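Local coordinates for magnetosome protein MamA (Magnetospirillum gryphiswaldense, PDB 3AS8), which probably serves as a self-assembling tetratricopeptide-repeat scaffold of the magnetosome, recognising other copies of itself to build larger protein complexes, at residues A170-L173 with D174-A178; Y152-Q156 with M157-E161; Q8-Y11 with R12-I16; D41-V44 with A45-L48; T85-V89 with Q90-L94. All coordinates share one frame; numbering follows the deposited sequence.

Contact 1: residues A170-L173 with D174-A178; sequences ANEL and DERSA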
# COMPACT_ATOMS: atom_id res chain seq x y z
N ALA A 170 23.23 0.01 6.18
CA ALA A 170 22.21 1.07 6.28
C ALA A 170 22.84 2.43 6.59
O ALA A 170 22.46 3.43 5.95
CB ALA A 170 21.17 0.72 7.33
N ASN A 171 23.80 2.47 7.51
CA ASN A 171 24.41 3.76 7.84
C ASN A 171 25.21 4.27 6.63
O ASN A 171 25.21 5.46 6.36
CB ASN A 171 25.36 3.68 9.08
CG ASN A 171 24.63 3.36 10.37
OD1 ASN A 171 23.44 3.64 10.50
ND2 ASN A 171 25.31 2.77 11.31
N GLU A 172 25.97 3.40 5.98
CA GLU A 172 26.74 3.78 4.77
C GLU A 172 25.80 4.33 3.68
O GLU A 172 26.04 5.39 3.12
CB GLU A 172 27.58 2.60 4.31
CG GLU A 172 28.32 2.70 3.00
CD GLU A 172 29.23 1.45 2.75
OE1 GLU A 172 28.69 0.32 2.71
OE2 GLU A 172 30.48 1.60 2.64
N LEU A 173 24.69 3.62 3.44
CA LEU A 173 23.72 4.06 2.46
C LEU A 173 22.97 5.37 2.79
O LEU A 173 22.68 6.16 1.87
CB LEU A 173 22.71 2.93 2.14
CG LEU A 173 23.31 1.66 1.52
CD1 LEU A 173 22.24 0.51 1.43
CD2 LEU A 173 23.92 1.96 0.16
N ASP A 174 22.59 5.56 4.06
CA ASP A 174 21.88 6.77 4.51
C ASP A 174 22.74 8.02 4.38
O ASP A 174 22.23 9.13 4.12
CB ASP A 174 21.42 6.63 5.97
CG ASP A 174 20.16 5.79 6.12
OD1 ASP A 174 19.50 5.36 5.13
OD2 ASP A 174 19.80 5.54 7.27
N GLU A 175 24.04 7.84 4.59
CA GLU A 175 25.02 8.89 4.32
C GLU A 175 25.07 9.26 2.81
O GLU A 175 25.01 10.45 2.45
CB GLU A 175 26.39 8.42 4.82
CG GLU A 175 27.52 9.39 4.59
CD GLU A 175 28.69 9.14 5.53
OE1 GLU A 175 28.50 9.23 6.76
OE2 GLU A 175 29.80 8.85 5.02
N ARG A 176 25.22 8.29 1.92
CA ARG A 176 25.12 8.56 0.49
C ARG A 176 23.81 9.32 0.17
O ARG A 176 23.85 10.42 -0.37
CB ARG A 176 25.24 7.28 -0.36
CG ARG A 176 26.35 6.29 0.07
CD ARG A 176 27.14 5.68 -1.08
NE ARG A 176 26.54 4.50 -1.71
CZ ARG A 176 26.96 3.24 -1.58
NH1 ARG A 176 26.34 2.26 -2.22
NH2 ARG A 176 27.99 2.94 -0.80
N SER A 177 22.65 8.73 0.53
CA SER A 177 21.28 9.25 0.20
C SER A 177 20.81 10.67 0.67
O SER A 177 20.54 11.56 -0.16
CB SER A 177 20.22 8.25 0.72
OG SER A 177 20.30 7.04 -0.01
N ALA A 178 20.63 10.85 1.99
CA ALA A 178 20.17 12.14 2.56
C ALA A 178 21.10 13.32 2.24
O ALA A 178 20.65 14.48 2.23
CB ALA A 178 19.99 12.06 4.06
O HOH W 1 21.93 5.25 -0.69

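Contact 2: residues Y152-Q156 with M157-E161; sequences YSYEQ and MGSHE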
# COMPACT_ATOMS: atom_id res chain seq x y z
N TYR A 152 16.88 -5.07 12.09
CA TYR A 152 15.93 -5.15 13.21
C TYR A 152 15.21 -6.51 13.27
O TYR A 152 14.99 -7.02 14.33
CB TYR A 152 14.94 -3.95 13.18
CG TYR A 152 14.12 -3.80 14.46
CD1 TYR A 152 14.72 -4.00 15.71
CD2 TYR A 152 12.73 -3.47 14.44
CE1 TYR A 152 14.02 -3.90 16.88
CE2 TYR A 152 11.99 -3.35 15.64
CZ TYR A 152 12.66 -3.56 16.85
OH TYR A 152 12.03 -3.49 18.06
N SER A 153 14.87 -7.11 12.14
CA SER A 153 14.17 -8.37 12.17
C SER A 153 15.15 -9.44 12.74
O SER A 153 14.79 -10.26 13.56
CB SER A 153 13.71 -8.73 10.78
OG SER A 153 12.68 -7.90 10.22
N TYR A 154 16.40 -9.41 12.30
CA TYR A 154 17.38 -10.32 12.82
C TYR A 154 17.53 -10.12 14.33
O TYR A 154 17.54 -11.10 15.08
CB TYR A 154 18.69 -10.19 12.10
CG TYR A 154 18.89 -10.98 10.80
CD1 TYR A 154 18.80 -12.38 10.76
CD2 TYR A 154 19.31 -10.34 9.66
CE1 TYR A 154 19.02 -13.10 9.56
CE2 TYR A 154 19.54 -11.01 8.50
CZ TYR A 154 19.39 -12.39 8.44
OH TYR A 154 19.64 -12.95 7.23
N GLU A 155 17.64 -8.87 14.79
CA GLU A 155 17.88 -8.62 16.19
C GLU A 155 16.76 -9.17 17.04
O GLU A 155 17.03 -9.68 18.11
CB GLU A 155 18.09 -7.13 16.42
CG GLU A 155 18.27 -6.62 17.83
CD GLU A 155 18.62 -5.10 17.80
OE1 GLU A 155 17.71 -4.27 18.11
OE2 GLU A 155 19.76 -4.74 17.40
N GLN A 156 15.52 -9.09 16.56
CA GLN A 156 14.36 -9.58 17.24
C GLN A 156 14.36 -11.09 17.36
O GLN A 156 13.69 -11.61 18.26
CB GLN A 156 13.06 -9.12 16.54
CG GLN A 156 12.75 -7.61 16.78
CD GLN A 156 11.61 -7.12 15.93
OE1 GLN A 156 10.47 -7.07 16.40
NE2 GLN A 156 11.90 -6.75 14.67
N MET A 157 15.06 -11.79 16.47
CA MET A 157 15.26 -13.21 16.66
C MET A 157 16.49 -13.54 17.58
O MET A 157 16.78 -14.70 17.84
CB MET A 157 15.50 -13.87 15.31
CG MET A 157 14.27 -13.77 14.45
SD MET A 157 14.41 -14.83 13.02
CE MET A 157 15.41 -13.83 11.97
N GLY A 158 17.18 -12.53 18.07
CA GLY A 158 18.48 -12.72 18.78
C GLY A 158 19.68 -13.00 17.88
O GLY A 158 20.74 -13.37 18.36
N SER A 159 19.56 -12.82 16.57
CA SER A 159 20.67 -13.02 15.64
C SER A 159 21.52 -11.76 15.48
O SER A 159 21.57 -11.15 14.38
CB SER A 159 20.14 -13.46 14.26
OG SER A 159 19.29 -14.58 14.40
N HIS A 160 22.18 -11.37 16.58
CA HIS A 160 22.97 -10.12 16.57
C HIS A 160 24.08 -10.14 15.58
O HIS A 160 24.41 -9.13 14.95
CB HIS A 160 23.46 -9.80 17.98
CG HIS A 160 22.35 -9.70 18.96
ND1 HIS A 160 21.45 -8.66 18.93
CD2 HIS A 160 21.94 -10.54 19.94
CE1 HIS A 160 20.56 -8.83 19.87
NE2 HIS A 160 20.81 -9.97 20.49
N GLU A 161 24.73 -11.29 15.44
CA GLU A 161 25.80 -11.41 14.41
C GLU A 161 25.39 -11.12 12.98
O GLU A 161 26.11 -10.49 12.18
CB GLU A 161 26.37 -12.83 14.49
CG GLU A 161 27.54 -13.00 13.63
CD GLU A 161 28.28 -14.32 13.88
OE1 GLU A 161 29.27 -14.53 13.23
OE2 GLU A 161 27.89 -15.16 14.68

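Contact 3: residues Q8-Y11 with R12-I16; sequences QVYY and RDKGI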
# COMPACT_ATOMS: atom_id res chain seq x y z
N GLN A 8 -26.79 9.20 -13.71
CA GLN A 8 -25.76 8.30 -13.15
C GLN A 8 -24.44 8.55 -13.91
O GLN A 8 -23.39 8.76 -13.31
CB GLN A 8 -26.19 6.86 -13.28
CG GLN A 8 -27.03 6.30 -12.10
CD GLN A 8 -27.71 4.95 -12.38
OE1 GLN A 8 -28.12 4.26 -11.46
NE2 GLN A 8 -27.87 4.60 -13.65
N VAL A 9 -24.50 8.59 -15.24
CA VAL A 9 -23.28 8.57 -16.08
C VAL A 9 -22.62 9.91 -15.97
O VAL A 9 -21.38 10.00 -15.99
CB VAL A 9 -23.55 8.09 -17.53
CG1 VAL A 9 -22.21 7.91 -18.31
CG2 VAL A 9 -24.28 6.80 -17.52
N TYR A 10 -23.41 10.95 -15.78
CA TYR A 10 -22.84 12.26 -15.53
C TYR A 10 -21.92 12.29 -14.26
O TYR A 10 -20.81 12.82 -14.29
CB TYR A 10 -23.96 13.34 -15.43
CG TYR A 10 -23.47 14.75 -15.12
CD1 TYR A 10 -22.99 15.59 -16.14
CD2 TYR A 10 -23.53 15.27 -13.85
CE1 TYR A 10 -22.55 16.84 -15.86
CE2 TYR A 10 -23.13 16.51 -13.57
CZ TYR A 10 -22.63 17.31 -14.57
OH TYR A 10 -22.21 18.57 -14.28
N TYR A 11 -22.43 11.76 -13.16
CA TYR A 11 -21.73 11.88 -11.84
C TYR A 11 -20.58 10.86 -11.84
O TYR A 11 -19.52 11.14 -11.34
CB TYR A 11 -22.72 11.67 -10.64
CG TYR A 11 -23.65 12.87 -10.50
CD1 TYR A 11 -23.17 14.10 -10.08
CD2 TYR A 11 -25.00 12.79 -10.87
CE1 TYR A 11 -24.03 15.24 -9.97
CE2 TYR A 11 -25.81 13.89 -10.84
CZ TYR A 11 -25.34 15.12 -10.37
OH TYR A 11 -26.21 16.23 -10.32
N ARG A 12 -20.78 9.72 -12.51
CA ARG A 12 -19.73 8.68 -12.61
C ARG A 12 -18.54 9.19 -13.34
O ARG A 12 -17.45 9.13 -12.83
CB ARG A 12 -20.26 7.43 -13.27
CG ARG A 12 -19.25 6.28 -13.41
CD ARG A 12 -19.91 5.10 -14.22
NE ARG A 12 -19.16 3.88 -13.99
CZ ARG A 12 -17.97 3.61 -14.54
NH1 ARG A 12 -17.41 4.49 -15.38
NH2 ARG A 12 -17.36 2.47 -14.26
N ASP A 13 -18.75 9.70 -14.54
CA ASP A 13 -17.67 10.16 -15.36
C ASP A 13 -16.95 11.33 -14.70
O ASP A 13 -15.70 11.37 -14.69
CB ASP A 13 -18.16 10.72 -16.74
CG ASP A 13 -18.67 9.62 -17.72
OD1 ASP A 13 -18.61 8.41 -17.37
OD2 ASP A 13 -19.17 10.04 -18.84
N LYS A 14 -17.72 12.32 -14.21
CA LYS A 14 -17.13 13.48 -13.58
C LYS A 14 -16.34 13.07 -12.27
O LYS A 14 -15.23 13.60 -11.98
CB LYS A 14 -18.19 14.55 -13.32
CG LYS A 14 -17.70 15.97 -13.39
CD LYS A 14 -18.89 16.97 -13.41
CE LYS A 14 -18.52 18.36 -13.95
NZ LYS A 14 -17.12 18.86 -13.66
N GLY A 15 -16.93 12.17 -11.49
CA GLY A 15 -16.32 11.75 -10.22
C GLY A 15 -15.00 11.01 -10.37
O GLY A 15 -13.99 11.29 -9.70
N ILE A 16 -15.02 10.04 -11.26
CA ILE A 16 -13.83 9.27 -11.55
C ILE A 16 -12.76 10.15 -12.16
O ILE A 16 -11.55 10.00 -11.91
CB ILE A 16 -14.18 8.11 -12.47
CG1 ILE A 16 -15.03 7.10 -11.67
CG2 ILE A 16 -12.91 7.51 -13.05
CD1 ILE A 16 -15.71 6.02 -12.62

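Contact 4: residues D41-V44 with A45-L48; sequences DVEV and ALHL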
# COMPACT_ATOMS: atom_id res chain seq x y z
N ASP A 41 -20.83 -1.05 -8.51
CA ASP A 41 -19.92 -0.69 -9.64
C ASP A 41 -18.50 -0.55 -9.10
O ASP A 41 -18.26 0.36 -8.29
CB ASP A 41 -20.40 0.64 -10.21
CG ASP A 41 -19.52 1.22 -11.36
OD1 ASP A 41 -18.26 1.09 -11.45
OD2 ASP A 41 -20.13 1.90 -12.21
N VAL A 42 -17.56 -1.43 -9.52
CA VAL A 42 -16.23 -1.56 -8.83
C VAL A 42 -15.40 -0.30 -9.05
O VAL A 42 -14.70 0.17 -8.15
CB VAL A 42 -15.42 -2.85 -9.23
CG1 VAL A 42 -15.03 -2.86 -10.67
CG2 VAL A 42 -14.14 -2.99 -8.39
N GLU A 43 -15.54 0.32 -10.21
CA GLU A 43 -14.72 1.49 -10.54
C GLU A 43 -15.17 2.73 -9.74
O GLU A 43 -14.32 3.55 -9.32
CB GLU A 43 -14.81 1.68 -12.04
CG GLU A 43 -13.56 2.14 -12.72
CD GLU A 43 -12.34 1.32 -12.43
OE1 GLU A 43 -11.30 1.96 -12.12
OE2 GLU A 43 -12.37 0.08 -12.53
N VAL A 44 -16.48 2.81 -9.47
CA VAL A 44 -17.06 3.83 -8.64
C VAL A 44 -16.62 3.55 -7.18
O VAL A 44 -16.08 4.46 -6.51
CB VAL A 44 -18.59 3.90 -8.80
CG1 VAL A 44 -19.23 4.71 -7.65
CG2 VAL A 44 -18.96 4.50 -10.22
N ALA A 45 -16.77 2.29 -6.70
CA ALA A 45 -16.37 1.98 -5.32
C ALA A 45 -14.85 2.19 -5.05
O ALA A 45 -14.45 2.71 -3.99
CB ALA A 45 -16.82 0.55 -4.88
N LEU A 46 -14.02 1.85 -6.02
CA LEU A 46 -12.60 2.03 -5.92
C LEU A 46 -12.20 3.50 -5.82
O LEU A 46 -11.40 3.87 -4.93
CB LEU A 46 -11.93 1.44 -7.10
CG LEU A 46 -10.46 1.84 -7.30
CD1 LEU A 46 -9.55 1.37 -6.07
CD2 LEU A 46 -9.89 1.27 -8.57
N HIS A 47 -12.72 4.33 -6.72
CA HIS A 47 -12.39 5.73 -6.70
C HIS A 47 -12.98 6.50 -5.50
O HIS A 47 -12.31 7.35 -4.91
CB HIS A 47 -12.65 6.30 -8.09
CG HIS A 47 -11.63 5.83 -9.07
ND1 HIS A 47 -11.82 4.73 -9.91
CD2 HIS A 47 -10.33 6.20 -9.25
CE1 HIS A 47 -10.72 4.53 -10.61
NE2 HIS A 47 -9.81 5.40 -10.24
N LEU A 48 -14.20 6.16 -5.08
CA LEU A 48 -14.77 6.80 -3.92
C LEU A 48 -14.09 6.34 -2.63
O LEU A 48 -13.99 7.09 -1.66
CB LEU A 48 -16.28 6.55 -3.85
CG LEU A 48 -17.08 7.08 -2.65
CD1 LEU A 48 -16.99 8.67 -2.43
CD2 LEU A 48 -18.56 6.66 -2.96

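Contact 5: residues T85-V89 with Q90-L94; sequences TYVQV and QKYDL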
# COMPACT_ATOMS: atom_id res chain seq x y z
N THR A 85 -3.36 0.53 2.61
CA THR A 85 -4.13 1.24 3.61
C THR A 85 -4.16 0.44 4.91
O THR A 85 -3.96 1.03 5.96
CB THR A 85 -5.54 1.64 3.17
OG1 THR A 85 -5.44 2.51 2.03
CG2 THR A 85 -6.22 2.45 4.27
N TYR A 86 -4.36 -0.86 4.83
CA TYR A 86 -4.28 -1.70 6.03
C TYR A 86 -2.97 -1.57 6.81
O TYR A 86 -2.97 -1.45 8.09
CB TYR A 86 -4.55 -3.13 5.66
CG TYR A 86 -6.00 -3.48 5.37
CD1 TYR A 86 -7.08 -2.93 6.09
CD2 TYR A 86 -6.27 -4.54 4.53
CE1 TYR A 86 -8.43 -3.40 5.85
CE2 TYR A 86 -7.54 -5.00 4.30
CZ TYR A 86 -8.62 -4.45 4.96
OH TYR A 86 -9.88 -4.96 4.65
N VAL A 87 -1.83 -1.55 6.10
CA VAL A 87 -0.56 -1.39 6.81
C VAL A 87 -0.61 -0.04 7.53
O VAL A 87 -0.16 0.09 8.71
CB VAL A 87 0.67 -1.42 5.83
CG1 VAL A 87 1.94 -1.12 6.64
CG2 VAL A 87 0.69 -2.74 5.03
N GLN A 88 -1.10 0.99 6.85
CA GLN A 88 -1.12 2.32 7.47
C GLN A 88 -1.95 2.33 8.79
O GLN A 88 -1.60 3.01 9.71
CB GLN A 88 -1.68 3.39 6.53
CG GLN A 88 -0.62 3.94 5.61
CD GLN A 88 -1.18 4.73 4.50
OE1 GLN A 88 -2.37 4.62 4.14
NE2 GLN A 88 -0.33 5.54 3.92
N VAL A 89 -3.01 1.56 8.85
CA VAL A 89 -3.83 1.47 10.14
C VAL A 89 -3.51 0.20 10.98
O VAL A 89 -4.32 -0.23 11.80
CB VAL A 89 -5.34 1.54 9.82
CG1 VAL A 89 -5.63 2.68 8.95
CG2 VAL A 89 -5.87 0.28 9.09
N GLN A 90 -2.37 -0.44 10.73
CA GLN A 90 -1.91 -1.65 11.48
C GLN A 90 -2.84 -2.83 11.48
O GLN A 90 -2.87 -3.64 12.46
CB GLN A 90 -1.54 -1.23 12.91
CG GLN A 90 -0.64 -0.00 12.82
CD GLN A 90 0.27 0.31 14.02
OE1 GLN A 90 1.02 1.29 13.95
NE2 GLN A 90 0.18 -0.44 15.10
N LYS A 91 -3.62 -2.96 10.42
CA LYS A 91 -4.28 -4.18 10.17
C LYS A 91 -3.36 -5.03 9.35
O LYS A 91 -3.67 -5.39 8.21
CB LYS A 91 -5.61 -3.96 9.47
CG LYS A 91 -6.66 -3.35 10.39
CD LYS A 91 -7.73 -4.33 10.65
CE LYS A 91 -7.35 -5.24 11.79
NZ LYS A 91 -8.28 -6.39 11.96
N TYR A 92 -2.24 -5.41 9.97
CA TYR A 92 -1.16 -6.13 9.26
C TYR A 92 -1.59 -7.47 8.75
O TYR A 92 -1.22 -7.88 7.64
CB TYR A 92 -0.02 -6.31 10.22
CG TYR A 92 0.59 -5.01 10.67
CD1 TYR A 92 1.12 -4.13 9.75
CD2 TYR A 92 0.64 -4.67 12.03
CE1 TYR A 92 1.71 -2.97 10.15
CE2 TYR A 92 1.24 -3.54 12.43
CZ TYR A 92 1.77 -2.69 11.48
OH TYR A 92 2.36 -1.54 11.86
N ASP A 93 -2.46 -8.13 9.51
CA ASP A 93 -2.93 -9.43 9.08
C ASP A 93 -3.82 -9.42 7.85
O ASP A 93 -3.78 -10.37 7.04
CB ASP A 93 -3.65 -10.11 10.23
CG ASP A 93 -5.00 -9.40 10.57
OD1 ASP A 93 -5.01 -8.15 10.83
OD2 ASP A 93 -6.02 -10.12 10.49
N LEU A 94 -4.66 -8.39 7.69
CA LEU A 94 -5.46 -8.28 6.47
C LEU A 94 -4.59 -7.85 5.26
O LEU A 94 -4.93 -8.12 4.08
CB LEU A 94 -6.62 -7.27 6.69
CG LEU A 94 -7.59 -7.69 7.80
CD1 LEU A 94 -8.80 -6.73 7.86
CD2 LEU A 94 -8.03 -9.18 7.58
O HOH W 2 2.00 1.07 9.73

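Contact 1: residues A170-L173 with D174-A178
Leu173 and Ser177 are joined through the backbone, one turn apart on a single helix. Ser177 N donates to Leu173 O at 2.9 Å. Further i to i+4 bonds join Asp174 N to Ala170 O, Glu175 N to Asn171 O and Arg176 N to Glu172 O. The Asp174 carboxylate lies beside the Ala170 carbonyl, while the backbone N makes the bond.

The tight side belongs to Ala170 and Leu173, both buried against helix 144-156. The solvent side is looser. There Leu173 O takes a second donor, a water 2.8 Å from it. That water also accepts from Ser177 OG, although this link is short and its details are doubtful. The hydroxyl stays beside its own backbone N (chi1 -67°), which turns it back toward the preceding turn and so toward the bridge.

Arg176 has a second conformer, so all contacts of its guanidinium are doubtful. In the conformer described here, Glu172 and Arg176 run alongside each other, with Glu172 CG 3.8 Å from Arg176 NH2. Their charged ends do not pair: Glu172 OE1 is 4.4 Å from Arg176 NH2 and well out of the guanidinium plane. Glu172 OE1 forms a salt bridge with Lys169 instead. Leu173 CD2 lies over one guanidinium face, toward its rim.

The stretch belongs to helix 160-183, the last of the all-helical repeat array. Ala170 and Leu173 pack against His147 of helix 144-156. Asn171 OD1 accepts a hydrogen bond from Arg148 of that same helix.

Contact 2: residues Y152-Q156 with M157-E161
The Tyr154 ring meets Met157 and Ser159 obliquely, through its CD1 corner. Met157 CE comes within 3.9 Å of Tyr154 CD1, and Ser159 CB approaches the same atom. The His160 ring has Gly158 C over one face, toward the rim, while Glu155 CG reaches it obliquely, 3.8 Å from His160 CE1. On the Tyr152 ring, Gln156 NE2 lies over one face near the rim and Glu155 OE1 sits in plane at the edge. Gln156 NE2 also donates to Tyr152 O at 3.1 Å, coming from above the carbonyl plane. Gln156 N reaches that oxygen from the opposite face.

Met157 bends at its last torsion (chi3 -81°), which swings the methyl toward Tyr154. With an alanine here the sulfur and methyl would be missing, and the CD1 side of Tyr154 would probably lose part of its cover.

The backbone closes the helix in a Schellman motif. Ser159 N donates to Tyr154 O at 3.0 Å, and Gly158 N to Glu155 O at 2.9 Å. Gly158 carries the positive phi, 77°. Ser159 then centres an inverse gamma turn and holds the N-cap position of the next helix, without a capping bond from its side chain.

The turn thus joins helix 144-156 to helix 160-183. Ser153 faces helix 126-139 through Ile130 and Phe133, and its OG bonds to Asp121. Tyr154 packs on Glu162 and Ala163 of helix 160-183, while Met157 touches Asp127 of helix 126-139.

Contact 3: residues Q8-Y11 with R12-I16
Tyr10 and Lys14 lie side by side on the exposed face of helix 5-20, pointing the same way. Lysine contributes aliphatic carbons: Lys14 CE is 3.7 Å from Tyr10 OH, and Lys14 CD approaches the ring obliquely. Tyr10 CG stands opposite its backbone N (chi1 178°), which carries the ring along the helix toward the lysine. Val9 and Asp13 form a similar pair, with Val9 CG1 at 3.7 Å from Asp13 OD2.

Aromatic contact comes next. Tyr10 CD2 sits 3.7 Å above the plane of the Tyr11 ring, over its centre. Tyr11 CE1 in turn lies in plane at the edge of Tyr10. Tyr11 also packs on Met30 of helix 24-31.

The hydrogen bonds that join the two halves are those of the helix backbone. Arg12 N donates to Gln8 O at 2.9 Å. Asp13 N follows to Val9 O, Lys14 N to Tyr10 O and Gly15 N to Tyr11 O, the last at 2.8 Å.

Charge leads away from the stretch. Arg12 is extended from CG to NE and forms a salt bridge with Asp41. Ile16 CD1 lies over one face of its guanidinium, toward the rim.

This is i to i+4 packing along an alpha helix, the first of the all-helical tetratricopeptide-repeat protein, bound to helix 42-54 through Arg12. Asp13 OD1 is 3.5 Å from Val9 O, and both are acceptors. They probably repel each other mildly. The chemistry implies that the backbone bonds hold the two halves together. The side chains add mainly non-bonded contact, and the ionic link goes to Asp41.

Contact 4: residues D41-V44 with A45-L48
His47 keeps CG beside its backbone N (chi1 -72°), which brings ND1 back to the carbonyl of Glu43, one turn earlier. Glu43 bends at chi2 (53°), folding its carboxylate beside the same ring. His47 ND1 donates to Glu43 O at 2.8 Å, and the oxygen lies near the ring plane. His47 N reaches that oxygen too, at 3.2 Å and from above the carbonyl plane. Two donors grip one carbonyl, and the ND1 bond fixes the turn of the imidazole. Glu43 OE1 lies 3.0 Å from His47 CE1, with carboxylate and ring planes 50° apart. Leu46 CG sits over one ring face, toward the rim. A phenylalanine in place of His47 would lack the ring N-H, and Glu43 O would probably be left with the backbone donor alone.

Asp41 caps the start of helix 42-54. Its OD1 accepts from Val44 N at 3.2 Å, met from above the carboxylate plane, and weakly from Glu43 N. Asp41 O takes Ala45 N at 2.9 Å. Asp41 OD2 is held by Arg12 of helix 5-20.

Around this turn, Ala45, Leu46 and Leu48 pack on helix 58-71 through Ser68, Leu65 and Leu64. His47 lies against Ala19 and Lys20 of helix 5-20. This is an aspartate N-cap at the start of helix 42-54, set within the antiparallel helix packing of a tetratricopeptide-repeat fold.

Contact 5: residues T85-V89 with Q90-L94
Tyr86 presents one ring face to Leu94, whose CB lies 3.7 Å from the ring centroid in a CH-pi contact. Tyr86 is part of a Schellman motif that ends helix 76-88, and Leu94 lies in the first turn of helix 92-105. This is the kind of tight helix-to-helix turn used in tetratricopeptide repeats. Leu94 CB comes as near as 3.4 Å to Tyr86 CE2, while Leu94 CD1 reaches toward CZ and OH. Lys91 CB approaches the ring obliquely at CD1. Tyr86 CG stays beside its backbone N (chi1 -75°), which lays the ring across the start of the next helix. There it also meets Ala95 and Leu98, and Tyr86 OH bonds to Glu66 of helix 58-71.

Two bonds define the motif. Lys91 N donates to Tyr86 O at 2.9 Å, and Gln90 N to Val87 O at 3.0 Å. Both donors stand above the carbonyl planes. Gln90 takes the positive phi, 58°. Lys91 then centres an inverse gamma turn and holds the N-cap position. Its NZ makes a long salt bridge to Asp93 OD1.

Tyr92 folds back over the turn. Gln90 CA lies above the centre of its ring, and Val87 CG1 meets its CE1 at 4.0 Å, the two side chains nearly perpendicular. On the Tyr92 side a water donates to Val87 O at 2.6 Å and is weakly linked to Tyr92 OH.

The five contacts run in series along one chain of stacked helices, with no ligand or active site among them. Contacts 3 and 4 touch directly: Arg12 NE and Asp41 OD2 form a salt bridge at 2.8 Å. That bond ties helix 5-20 to the capped start of helix 42-54. Contacts 1 and 2 share helix 160-183, their centres about 21 Å apart. They lie across the chain's centre from contacts 3 and 4, and the centres of contacts 2 and 3 are about 52 Å apart. Contact 5 lies nearest the middle, its centre about 9 Å from that of the chain. Contacts 2 and 5 are both Schellman turns between successive helices.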